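Local coordinates for MHC class I protein (Ginglymostoma cirratum, PDB 6LUP) that probably presents peptides at the cell surface for recognition by T cells, as classical MHC class I molecules of other vertebrates do, at residues S183-S188 against S196-G201. Sequence-based numbering, arbitrary orientation.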
# COMPACT_ATOMS: atom_id res chain seq x y z
N SER A 183 1.83 18.82 -7.52
CA SER A 183 1.34 19.88 -8.39
C SER A 183 -0.12 20.07 -8.02
O SER A 183 -0.91 19.12 -8.05
CB SER A 183 1.51 19.52 -9.86
OG SER A 183 0.48 18.65 -10.30
N VAL A 184 -0.48 21.29 -7.62
CA VAL A 184 -1.82 21.54 -7.08
C VAL A 184 -2.69 22.44 -7.97
O VAL A 184 -2.21 23.39 -8.59
CB VAL A 184 -1.78 22.10 -5.63
CG1 VAL A 184 -0.85 21.27 -4.76
CG2 VAL A 184 -1.37 23.56 -5.62
N THR A 185 -3.98 22.11 -8.00
CA THR A 185 -4.98 22.87 -8.74
C THR A 185 -6.07 23.28 -7.76
O THR A 185 -6.43 22.51 -6.87
CB THR A 185 -5.56 22.02 -9.89
OG1 THR A 185 -4.63 21.99 -10.98
CG2 THR A 185 -6.88 22.57 -10.40
N PHE A 186 -6.59 24.50 -7.93
CA PHE A 186 -7.72 24.98 -7.14
C PHE A 186 -8.71 25.70 -8.05
O PHE A 186 -8.51 26.86 -8.41
CB PHE A 186 -7.23 25.87 -6.00
CG PHE A 186 -8.21 26.00 -4.86
CD1 PHE A 186 -9.12 24.99 -4.58
CD2 PHE A 186 -8.19 27.12 -4.03
CE1 PHE A 186 -10.01 25.10 -3.52
CE2 PHE A 186 -9.07 27.24 -2.97
CZ PHE A 186 -9.98 26.23 -2.71
N THR A 187 -9.76 24.98 -8.44
CA THR A 187 -10.72 25.46 -9.43
C THR A 187 -12.16 25.17 -9.04
O THR A 187 -12.44 24.24 -8.27
CB THR A 187 -10.47 24.82 -10.81
OG1 THR A 187 -10.42 23.39 -10.68
CG2 THR A 187 -9.18 25.32 -11.44
N SER A 188 -13.08 25.96 -9.59
CA SER A 188 -14.51 25.67 -9.50
C SER A 188 -14.81 24.48 -10.39
O SER A 188 -14.27 24.37 -11.49
CB SER A 188 -15.35 26.88 -9.92
OG SER A 188 -15.30 27.09 -11.32
N SER A 196 -12.83 22.72 -5.65
CA SER A 196 -12.01 21.55 -5.37
C SER A 196 -10.51 21.79 -5.45
O SER A 196 -9.99 22.27 -6.46
CB SER A 196 -12.39 20.39 -6.29
OG SER A 196 -11.86 19.17 -5.82
N CYS A 197 -9.83 21.45 -4.36
CA CYS A 197 -8.38 21.48 -4.31
C CYS A 197 -7.83 20.09 -4.56
O CYS A 197 -8.05 19.17 -3.76
CB CYS A 197 -7.88 22.02 -2.98
SG CYS A 197 -6.15 22.53 -3.06
N VAL A 198 -7.13 19.94 -5.68
CA VAL A 198 -6.56 18.65 -6.09
C VAL A 198 -5.03 18.70 -6.17
O VAL A 198 -4.45 19.47 -6.94
CB VAL A 198 -7.20 18.11 -7.39
CG1 VAL A 198 -7.41 19.21 -8.42
CG2 VAL A 198 -6.38 16.96 -7.97
N ALA A 199 -4.40 17.88 -5.33
CA ALA A 199 -2.95 17.71 -5.35
C ALA A 199 -2.62 16.35 -5.94
O ALA A 199 -3.21 15.34 -5.55
CB ALA A 199 -2.37 17.83 -3.95
N THR A 200 -1.69 16.34 -6.88
CA THR A 200 -1.32 15.11 -7.58
C THR A 200 0.18 15.04 -7.83
O THR A 200 0.88 16.06 -7.80
CB THR A 200 -2.11 14.95 -8.90
OG1 THR A 200 -2.05 13.59 -9.35
CG2 THR A 200 -1.58 15.89 -9.98
N GLY A 201 0.68 13.82 -8.07
CA GLY A 201 2.08 13.59 -8.40
C GLY A 201 3.07 13.74 -7.26
O GLY A 201 4.27 13.95 -7.50
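Phe186 and Cys197 sit opposite each other across the two strands as a non-hydrogen-bonded antiparallel pair, both side chains on the same face. Phe186 holds CG anti to the backbone N (chi1 -158°), and chi2 of 27° then carries CD1 to 3.6 Å from Cys197 CB, while Ser196 O approaches the rim of the ring close to the ring plane, 3.4 Å from the same CD1. Cys197 SG meets the ring obliquely, 4.7 Å from the Phe186 ring centroid and 32° off its normal, a sulfur-aromatic contact. SG of Cys197 is joined to SG of Cys252, the disulfide that ties the two sheets of the immunoglobulin C1-set domain together; strands 183-189 and 194-202 make a hairpin, with 183-189 outermost in its sheet within the chain. Further along the same inward face, Val184 CG1 touches Ala199 CB at 3.8 Å, and Val184 also packs on Leu263 and Val265 of the opposing sheet. On the other face Thr185 and Val198 run alongside one another, side chains in the same direction, CB of Thr185 3.7 Å from CG1 of Val198. Their backbones exchange two 2.9 Å hydrogen bonds, Thr185 N to Val198 O and Val198 N to Thr185 O. Thr200 turns CG2 to Ser183 OG, 3.5 Å away, whereas its OG1 hydrogen-bonds to the backbone of another protein's chain.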